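Local coordinates for apical membrane antigen 1-like protein, soluble form (Toxoplasma gondii, PDB 3ZLE) that probably takes part in host cell invasion by sporozoites, as the ectodomain of a paralogue of the moving-junction protein AMA1, at residues K55-H60 with F187-E192; A63-N68 with P83-F88; N67-D72 with R197-G202. All coordinates share one frame; numbering follows the deposited sequence.

All three contacts lie in the AMA1 family region. Contact 1 pairs strand 55-59 with strand 187-191, and the centre of contact 3 is about 9 Å away; that of contact 2 is about 13 Å from both. In sequence both segments of contact 2 fall between the two strands of contact 1, while contacts 1 and 3 interleave and contacts 2 and 3 share Asn67 and Asn68. The loop after strand 55-59 thus folds back on itself (contact 2) and rests against strand 199-202 (contact 3). A Glu192-Arg197 salt bridge joins contacts 1 and 3, tying the ladder's end to the loop leading into strand 199-202 of the five-stranded sheet.

Contact 1. Residues K55-H60 with F187-E192; sequences KAIQMH and FEPVKE
His60 presents the edge of its imidazole to the carboxylate of Glu188. The pair sits at one end of a two-stranded antiparallel ladder, strand 55-59 against strand 187-191, in the AMA1 region. His60 NE2 donates to Glu188 OE2 over 2.6 Å, almost in the ring plane, and OE2 accepts on its syn lone pair. The bond is straight, 169° at the hydrogen, although ring and carboxylate planes are turned 32° apart. The ring of Phe187 lies beside Ile57, whose CG2 is 3.8 Å from Phe187 CD1 and oblique to the ring, and it packs edge-to-face with Phe88. Ala56 with Val190 and Gln58 with Glu188 are the hydrogen-bonded pairs of the ladder. Pro189 faces Ile57 in a non-hydrogen-bonded pair, where its missing N-H costs the ladder nothing, and its CA makes a CA-H...O contact of 3.2 Å with Ala56 O.

The face carrying Lys55, Ile57, Met59, Phe187, Pro189 and Lys191 is buried, with Phe261 of helix 253-262 against Lys55, Pro189 and Lys191. Lys55 NZ finds Gln165 and the carbonyl of Phe33. On the other face Val190 CG1 touches Gln58 CB at 4.1 Å. Glu188 has CG between its backbone N and carbonyl carbon, chi1 67°, and a bend at the next bond turns the carboxylate toward His60. Glu188 OE2, which accepts the imidazole N-H, also lies 3.4 Å from Gln58 CG.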
loop_
_atom_site.group_PDB
_atom_site.type_symbol
_atom_site.label_atom_id
_atom_site.label_comp_id
_atom_site.label_asym_id
_atom_site.label_seq_id
_atom_site.Cartn_x
_atom_site.Cartn_y
_atom_site.Cartn_z
ATOM N N LYS A 55 1.644 -1.854 -5.922
ATOM C CA LYS A 55 3.037 -1.842 -5.526
ATOM C C LYS A 55 3.901 -2.774 -6.316
ATOM O O LYS A 55 3.663 -3.987 -6.335
ATOM C CB LYS A 55 3.215 -2.085 -4.037
ATOM C CG LYS A 55 4.631 -2.465 -3.599
ATOM C CD LYS A 55 4.910 -2.040 -2.141
ATOM C CE LYS A 55 6.142 -2.752 -1.621
ATOM N NZ LYS A 55 6.547 -2.388 -0.211
ATOM N N ALA A 56 4.959 -2.217 -6.929
ATOM C CA ALA A 56 5.943 -3.009 -7.626
ATOM C C ALA A 56 7.335 -2.609 -7.099
ATOM O O ALA A 56 7.520 -1.513 -6.570
ATOM C CB ALA A 56 5.843 -2.757 -9.149
ATOM N N ILE A 57 8.292 -3.505 -7.205
ATOM C CA ILE A 57 9.678 -3.155 -6.949
ATOM C C ILE A 57 10.328 -2.858 -8.293
ATOM O O ILE A 57 10.590 -3.747 -9.045
ATOM C CB ILE A 57 10.443 -4.317 -6.348
ATOM C CG1 ILE A 57 9.796 -4.825 -5.051
ATOM C CG2 ILE A 57 11.931 -3.987 -6.247
ATOM C CD1 ILE A 57 9.571 -3.778 -3.998
ATOM N N GLN A 58 10.618 -1.592 -8.540
ATOM C CA GLN A 58 11.407 -1.161 -9.689
ATOM C C GLN A 58 12.883 -1.592 -9.569
ATOM O O GLN A 58 13.579 -1.215 -8.622
ATOM C CB GLN A 58 11.312 0.356 -9.773
ATOM C CG GLN A 58 12.257 1.007 -10.760
ATOM C CD GLN A 58 11.653 1.041 -12.158
ATOM O OE1 GLN A 58 12.073 0.284 -13.050
ATOM N NE2 GLN A 58 10.530 1.745 -12.285
ATOM N N MET A 59 13.376 -2.328 -10.551
ATOM C CA MET A 59 14.783 -2.747 -10.550
ATOM C C MET A 59 15.630 -1.942 -11.524
ATOM O O MET A 59 15.102 -1.210 -12.351
ATOM C CB MET A 59 14.859 -4.227 -10.867
ATOM C CG MET A 59 14.095 -5.053 -9.856
ATOM S SD MET A 59 14.737 -6.718 -9.709
ATOM C CE MET A 59 14.506 -7.277 -11.375
ATOM N N HIS A 60 16.949 -2.067 -11.418
ATOM C CA HIS A 60 17.823 -1.270 -12.245
ATOM C C HIS A 60 19.011 -2.041 -12.759
ATOM O O HIS A 60 20.138 -1.509 -12.809
ATOM C CB HIS A 60 18.284 -0.014 -11.506
ATOM C CG HIS A 60 17.169 0.903 -11.113
ATOM N ND1 HIS A 60 16.666 1.867 -11.958
ATOM C CD2 HIS A 60 16.506 1.044 -9.946
ATOM C CE1 HIS A 60 15.739 2.568 -11.327
ATOM N NE2 HIS A 60 15.621 2.083 -10.106
ATOM N N PHE A 187 17.233 -0.984 -6.356
ATOM C CA PHE A 187 15.825 -1.178 -6.511
ATOM C C PHE A 187 15.046 -0.420 -5.461
ATOM O O PHE A 187 15.523 -0.188 -4.331
ATOM C CB PHE A 187 15.468 -2.681 -6.530
ATOM C CG PHE A 187 15.871 -3.431 -5.266
ATOM C CD1 PHE A 187 15.046 -3.408 -4.135
ATOM C CD2 PHE A 187 17.011 -4.258 -5.253
ATOM C CE1 PHE A 187 15.386 -4.126 -2.982
ATOM C CE2 PHE A 187 17.357 -4.993 -4.105
ATOM C CZ PHE A 187 16.520 -4.951 -2.976
ATOM N N GLU A 188 13.825 -0.039 -5.823
ATOM C CA GLU A 188 12.949 0.680 -4.924
ATOM C C GLU A 188 11.469 0.447 -5.246
ATOM O O GLU A 188 11.114 0.055 -6.359
ATOM C CB GLU A 188 13.312 2.199 -4.884
ATOM C CG GLU A 188 13.063 2.995 -6.179
ATOM C CD GLU A 188 14.085 2.732 -7.308
ATOM O OE1 GLU A 188 15.253 2.359 -7.012
ATOM O OE2 GLU A 188 13.755 2.994 -8.501
ATOM N N PRO A 189 10.609 0.578 -4.242
ATOM C CA PRO A 189 9.207 0.311 -4.502
ATOM C C PRO A 189 8.602 1.440 -5.326
ATOM O O PRO A 189 9.052 2.556 -5.224
ATOM C CB PRO A 189 8.575 0.289 -3.095
ATOM C CG PRO A 189 9.719 0.121 -2.139
ATOM C CD PRO A 189 10.899 0.779 -2.810
ATOM N N VAL A 190 7.600 1.127 -6.153
ATOM C CA VAL A 190 6.889 2.132 -6.935
ATOM C C VAL A 190 5.447 1.664 -7.169
ATOM O O VAL A 190 5.206 0.457 -7.250
ATOM C CB VAL A 190 7.624 2.390 -8.258
ATOM C CG1 VAL A 190 7.299 1.297 -9.298
ATOM C CG2 VAL A 190 7.309 3.792 -8.780
ATOM N N LYS A 191 4.471 2.585 -7.119
ATOM C CA LYS A 191 3.158 2.322 -7.747
ATOM C C LYS A 191 3.211 2.317 -9.281
ATOM O O LYS A 191 3.585 3.316 -9.899
ATOM C CB LYS A 191 2.107 3.326 -7.305
ATOM C CG LYS A 191 1.569 3.165 -5.891
ATOM C CD LYS A 191 1.143 1.757 -5.573
ATOM C CE LYS A 191 0.549 1.593 -4.174
ATOM N NZ LYS A 191 -0.638 2.412 -3.826
ATOM N N GLU A 192 2.684 1.237 -9.867
ATOM C CA GLU A 192 2.540 1.106 -11.296
ATOM C C GLU A 192 1.094 0.865 -11.700
ATOM O O GLU A 192 0.296 0.383 -10.931
ATOM C CB GLU A 192 3.468 0.013 -11.858
ATOM C CG GLU A 192 3.061 -1.390 -11.494
ATOM C CD GLU A 192 3.743 -2.463 -12.342
ATOM O OE1 GLU A 192 4.934 -2.302 -12.713
ATOM O OE2 GLU A 192 3.100 -3.502 -12.594
#

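Contact 2. Residues A63-N68 with P83-F88; sequences AEYSNN and PLPGGF
Tyr65 reaches from segment 63-68 into the proline-rich segment 83-88, and most of the contact runs along its ring. Its CB points toward the other segment, and CG stands anti to the carbonyl carbon, beside the backbone N (chi1 -74°). Further out, Tyr65 CD2 passes 4.1 Å from Pro85 CA. Tyr65 CE2 is the first atom to meet both prolines: it lies 3.9 Å from Pro85 CG, and Pro83 O comes up at the ring edge, in its plane, 3.2 Å from Tyr65 CE2. Tyr65 CZ then packs against Pro83 CD at 4.0 Å. At the tip the hydroxyl donates to Pro83 O, the Tyr65 OH to Pro83 O distance being 2.6 Å; the donor sits in the carbonyl plane on a lone pair, with a C=O...donor angle of 141°. Ring edge and hydroxyl therefore converge on a single backbone oxygen, which fixes the tyrosine at its outer end.

Pro83 follows a cis peptide bond, and its own ring also rests on Pro62. At the far end of the contact the backbones draw together: Asn68 O approaches Gly87 CA to 3.7 Å, on the side where a CB would have pointed. From there segment 83-88 continues into backbone bonds of Gly87 with Asp72 and of Phe88 with Phe69. Neither segment has regular secondary structure. Two irregular segments of the long connection between strands 55-59 and 103-104 thus pack on each other, held by a tyrosine hydroxyl-to-carbonyl bond, and this fits the PAN-type fold of AMA1, whose core carries extended loops.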
loop_
_atom_site.group_PDB
_atom_site.type_symbol
_atom_site.label_atom_id
_atom_site.label_comp_id
_atom_site.label_asym_id
_atom_site.label_seq_id
_atom_site.Cartn_x
_atom_site.Cartn_y
_atom_site.Cartn_z
ATOM N N ALA A 63 20.504 -2.887 -19.228
ATOM C CA ALA A 63 19.486 -3.069 -20.270
ATOM C C ALA A 63 19.303 -4.492 -20.785
ATOM O O ALA A 63 18.180 -4.899 -21.097
ATOM C CB ALA A 63 19.751 -2.127 -21.443
ATOM N N GLU A 64 20.392 -5.225 -20.970
ATOM C CA GLU A 64 20.245 -6.583 -21.484
ATOM C C GLU A 64 19.507 -7.512 -20.525
ATOM O O GLU A 64 18.981 -8.525 -20.944
ATOM C CB GLU A 64 21.572 -7.194 -21.899
ATOM C CG GLU A 64 22.665 -6.193 -22.147
ATOM C CD GLU A 64 23.483 -5.944 -20.902
ATOM O OE1 GLU A 64 24.157 -6.891 -20.438
ATOM O OE2 GLU A 64 23.442 -4.806 -20.387
ATOM N N TYR A 65 19.512 -7.192 -19.233
ATOM C CA TYR A 65 18.854 -8.058 -18.225
ATOM C C TYR A 65 17.304 -8.045 -18.340
ATOM O O TYR A 65 16.713 -7.145 -18.933
ATOM C CB TYR A 65 19.262 -7.657 -16.794
ATOM C CG TYR A 65 20.675 -8.039 -16.373
ATOM C CD1 TYR A 65 21.784 -7.563 -17.064
ATOM C CD2 TYR A 65 20.899 -8.711 -15.179
ATOM C CE1 TYR A 65 23.075 -7.879 -16.664
ATOM C CE2 TYR A 65 22.184 -8.992 -14.746
ATOM C CZ TYR A 65 23.269 -8.558 -15.486
ATOM O OH TYR A 65 24.536 -8.838 -15.067
ATOM N N SER A 66 16.662 -9.035 -17.739
ATOM C CA SER A 66 15.202 -9.062 -17.658
ATOM C C SER A 66 14.656 -7.896 -16.811
ATOM O O SER A 66 13.720 -7.204 -17.212
ATOM C CB SER A 66 14.734 -10.402 -17.084
ATOM O OG SER A 66 13.325 -10.509 -17.181
ATOM N N ASN A 67 15.297 -7.615 -15.683
ATOM C CA ASN A 67 14.871 -6.481 -14.850
ATOM C C ASN A 67 13.409 -6.588 -14.388
ATOM O O ASN A 67 12.722 -5.580 -14.211
ATOM C CB ASN A 67 15.077 -5.164 -15.602
ATOM C CG ASN A 67 15.539 -4.059 -14.700
ATOM O OD1 ASN A 67 16.169 -4.299 -13.670
ATOM N ND2 ASN A 67 15.193 -2.838 -15.054
ATOM N N ASN A 68 12.931 -7.816 -14.225
ATOM C CA ASN A 68 11.576 -8.050 -13.762
ATOM C C ASN A 68 11.624 -8.667 -12.361
ATOM O O ASN A 68 12.229 -9.693 -12.153
ATOM C CB ASN A 68 10.876 -8.974 -14.739
ATOM C CG ASN A 68 9.402 -9.183 -14.413
ATOM O OD1 ASN A 68 8.934 -8.826 -13.339
ATOM N ND2 ASN A 68 8.701 -9.885 -15.300
ATOM N N PRO A 83 25.685 -7.271 -12.236
ATOM C CA PRO A 83 25.006 -7.891 -11.087
ATOM C C PRO A 83 24.452 -9.270 -11.403
ATOM O O PRO A 83 24.414 -9.690 -12.561
ATOM C CB PRO A 83 23.851 -6.915 -10.785
ATOM C CG PRO A 83 23.562 -6.269 -12.102
ATOM C CD PRO A 83 24.907 -6.144 -12.792
ATOM N N LEU A 84 24.093 -10.009 -10.363
ATOM C CA LEU A 84 23.586 -11.366 -10.552
ATOM C C LEU A 84 22.141 -11.331 -11.116
ATOM O O LEU A 84 21.313 -10.547 -10.648
ATOM C CB LEU A 84 23.653 -12.123 -9.226
ATOM C CG LEU A 84 23.449 -13.631 -9.190
ATOM C CD1 LEU A 84 24.474 -14.362 -10.056
ATOM C CD2 LEU A 84 23.515 -14.075 -7.742
ATOM N N PRO A 85 21.893 -12.061 -12.226
ATOM C CA PRO A 85 20.558 -12.090 -12.819
ATOM C C PRO A 85 19.569 -12.710 -11.848
ATOM O O PRO A 85 19.971 -13.460 -10.964
ATOM C CB PRO A 85 20.733 -13.002 -14.038
ATOM C CG PRO A 85 22.178 -12.837 -14.403
ATOM C CD PRO A 85 22.883 -12.756 -13.068
ATOM N N GLY A 86 18.304 -12.326 -11.950
ATOM C CA GLY A 86 17.290 -12.838 -11.035
ATOM C C GLY A 86 16.245 -11.786 -10.711
ATOM O O GLY A 86 16.429 -10.599 -11.034
ATOM N N GLY A 87 15.122 -12.237 -10.145
ATOM C CA GLY A 87 14.171 -11.363 -9.484
ATOM C C GLY A 87 14.056 -11.685 -7.998
ATOM O O GLY A 87 15.010 -12.126 -7.368
ATOM N N PHE A 88 12.859 -11.489 -7.456
ATOM C CA PHE A 88 12.585 -11.710 -6.031
ATOM C C PHE A 88 11.772 -12.976 -5.789
ATOM O O PHE A 88 11.493 -13.319 -4.653
ATOM C CB PHE A 88 11.820 -10.513 -5.468
ATOM C CG PHE A 88 12.624 -9.255 -5.399
ATOM C CD1 PHE A 88 13.832 -9.135 -6.094
ATOM C CD2 PHE A 88 12.200 -8.218 -4.656
ATOM C CE1 PHE A 88 14.584 -7.966 -6.022
ATOM C CE2 PHE A 88 12.939 -7.055 -4.551
ATOM C CZ PHE A 88 14.142 -6.928 -5.229
#

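Contact 3. Residues N67-D72 with R197-G202; sequences NNFLDD and RALVYG
Phe69 and Leu199 meet tip to tip, and this pair forms the tight, buried part of the contact. Leu199 CD1 reaches Phe69 CE1 at 3.8 Å, at the edge of the phenyl ring and in its plane. The same methyl lies 3.6 Å above the guanidinium plane of Arg197, over its centre, so one Leu199 CD1 touches both the aromatic edge and a face of the charged group. Leu70 closes in from another direction: its CD2 covers one face of the Phe69 ring, toward the rim, while Leu70 CD1 comes to 4.0 Å from Arg197 NH1. Phe69 also touches Ala56, Ile57 and Met59 of strand 55-59.

The polar side, where Asn68 and Arg197 are partly exposed, is looser. Arg197 NH1 donates to Asn68 OD1 over 3.4 Å, a weak and bent bond (133° at the hydrogen), as the two side chains run antiparallel to one another. The stronger partner of Arg197 is Glu192, in a salt bridge through NE. Asn68 OD1 is held more firmly by its own loop: Leu70 N donates to it over 3.0 Å at 163°, from above the amide carbonyl plane. In Asn68, chi1 of -175° puts CG anti to the backbone N, and chi2 then turns OD1 to Leu70 N.

Side chains alone bridge the segments, the nearest CA atoms, of Leu70 and Leu199, being 10.4 Å apart. Asp71 N bonds back to Asn68 O, and segment 67-72 forms an Asx turn (Asn68 OD1 to Leu70 N) within a type I beta turn, Asn68 to Asp71, set against Leu199, the first residue of strand 199-202, and Arg197 in the loop before it.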
loop_
_atom_site.group_PDB
_atom_site.type_symbol
_atom_site.label_atom_id
_atom_site.label_comp_id
_atom_site.label_asym_id
_atom_site.label_seq_id
_atom_site.Cartn_x
_atom_site.Cartn_y
_atom_site.Cartn_z
ATOM N N ASN A 67 15.297 -7.615 -15.683
ATOM C CA ASN A 67 14.871 -6.481 -14.850
ATOM C C ASN A 67 13.409 -6.588 -14.388
ATOM O O ASN A 67 12.722 -5.580 -14.211
ATOM C CB ASN A 67 15.077 -5.164 -15.602
ATOM C CG ASN A 67 15.539 -4.059 -14.700
ATOM O OD1 ASN A 67 16.169 -4.299 -13.670
ATOM N ND2 ASN A 67 15.193 -2.838 -15.054
ATOM N N ASN A 68 12.931 -7.816 -14.225
ATOM C CA ASN A 68 11.576 -8.050 -13.762
ATOM C C ASN A 68 11.624 -8.667 -12.361
ATOM O O ASN A 68 12.229 -9.693 -12.153
ATOM C CB ASN A 68 10.876 -8.974 -14.739
ATOM C CG ASN A 68 9.402 -9.183 -14.413
ATOM O OD1 ASN A 68 8.934 -8.826 -13.339
ATOM N ND2 ASN A 68 8.701 -9.885 -15.300
ATOM N N PHE A 69 11.089 -7.980 -11.379
ATOM C CA PHE A 69 11.246 -8.450 -10.026
ATOM C C PHE A 69 10.430 -9.729 -9.727
ATOM O O PHE A 69 10.582 -10.329 -8.672
ATOM C CB PHE A 69 10.941 -7.334 -9.031
ATOM C CG PHE A 69 9.510 -7.275 -8.609
ATOM C CD1 PHE A 69 8.535 -6.719 -9.456
ATOM C CD2 PHE A 69 9.148 -7.625 -7.306
ATOM C CE1 PHE A 69 7.206 -6.632 -9.052
ATOM C CE2 PHE A 69 7.816 -7.520 -6.878
ATOM C CZ PHE A 69 6.848 -6.991 -7.737
ATOM N N LEU A 70 9.519 -10.099 -10.633
ATOM C CA LEU A 70 8.785 -11.360 -10.480
ATOM C C LEU A 70 9.522 -12.530 -11.071
ATOM O O LEU A 70 9.012 -13.632 -11.091
ATOM C CB LEU A 70 7.406 -11.290 -11.091
ATOM C CG LEU A 70 6.519 -10.198 -10.549
ATOM C CD1 LEU A 70 5.157 -10.406 -11.198
ATOM C CD2 LEU A 70 6.447 -10.328 -9.019
ATOM N N ASP A 71 10.736 -12.294 -11.524
ATOM C CA ASP A 71 11.596 -13.389 -11.941
ATOM C C ASP A 71 12.108 -14.169 -10.749
ATOM O O ASP A 71 12.163 -13.646 -9.615
ATOM C CB ASP A 71 12.776 -12.861 -12.753
ATOM C CG ASP A 71 12.408 -12.546 -14.199
ATOM O OD1 ASP A 71 11.222 -12.737 -14.594
ATOM O OD2 ASP A 71 13.324 -12.112 -14.940
ATOM N N ASP A 72 12.362 -15.450 -10.998
ATOM C CA ASP A 72 13.034 -16.325 -10.096
ATOM C C ASP A 72 14.247 -15.658 -9.536
ATOM O O ASP A 72 15.069 -15.134 -10.281
ATOM C CB ASP A 72 13.450 -17.632 -10.817
ATOM C CG ASP A 72 12.299 -18.565 -11.015
ATOM O OD1 ASP A 72 11.252 -18.327 -10.392
ATOM O OD2 ASP A 72 12.452 -19.590 -11.720
ATOM N N ARG A 197 -0.277 -6.044 -16.419
ATOM C CA ARG A 197 -0.381 -6.726 -15.127
ATOM C C ARG A 197 -1.020 -5.818 -14.039
ATOM O O ARG A 197 -1.078 -4.606 -14.209
ATOM C CB ARG A 197 0.986 -7.266 -14.673
ATOM C CG ARG A 197 2.097 -6.226 -14.614
ATOM C CD ARG A 197 3.402 -6.799 -14.119
ATOM N NE ARG A 197 4.223 -5.722 -13.624
ATOM C CZ ARG A 197 5.458 -5.851 -13.183
ATOM N NH1 ARG A 197 6.028 -7.043 -13.129
ATOM N NH2 ARG A 197 6.111 -4.783 -12.785
ATOM N N ALA A 198 -1.622 -6.407 -13.009
ATOM C CA ALA A 198 -2.254 -5.598 -11.963
ATOM C C ALA A 198 -1.887 -6.191 -10.604
ATOM O O ALA A 198 -2.495 -7.131 -10.151
ATOM C CB ALA A 198 -3.791 -5.523 -12.155
ATOM N N LEU A 199 -0.881 -5.607 -9.968
ATOM C CA LEU A 199 -0.172 -6.250 -8.900
ATOM C C LEU A 199 -0.757 -5.866 -7.571
ATOM O O LEU A 199 -1.257 -4.746 -7.389
ATOM C CB LEU A 199 1.305 -5.868 -8.947
ATOM C CG LEU A 199 2.027 -6.413 -10.184
ATOM C CD1 LEU A 199 3.532 -6.235 -10.058
ATOM C CD2 LEU A 199 1.659 -7.852 -10.404
ATOM N N VAL A 200 -0.611 -6.759 -6.611
ATOM C CA VAL A 200 -0.948 -6.454 -5.228
ATOM C C VAL A 200 0.147 -7.041 -4.408
ATOM O O VAL A 200 0.444 -8.208 -4.571
ATOM C CB VAL A 200 -2.260 -7.125 -4.791
ATOM C CG1 VAL A 200 -2.620 -6.670 -3.379
ATOM C CG2 VAL A 200 -3.382 -6.758 -5.759
ATOM N N TYR A 201 0.841 -6.194 -3.641
ATOM C CA TYR A 201 1.961 -6.644 -2.830
ATOM C C TYR A 201 1.475 -6.701 -1.418
ATOM O O TYR A 201 0.665 -5.867 -0.995
ATOM C CB TYR A 201 3.145 -5.652 -2.926
ATOM C CG TYR A 201 4.410 -6.069 -2.164
ATOM C CD1 TYR A 201 4.523 -5.871 -0.788
ATOM C CD2 TYR A 201 5.546 -6.477 -2.851
ATOM C CE1 TYR A 201 5.671 -6.247 -0.104
ATOM C CE2 TYR A 201 6.724 -6.770 -2.185
ATOM C CZ TYR A 201 6.778 -6.653 -0.823
ATOM O OH TYR A 201 7.931 -7.009 -0.180
ATOM N N GLY A 202 1.879 -7.738 -0.697
ATOM C CA GLY A 202 1.428 -7.873 0.692
ATOM C C GLY A 202 2.378 -8.695 1.536
ATOM O O GLY A 202 3.130 -9.514 1.014
#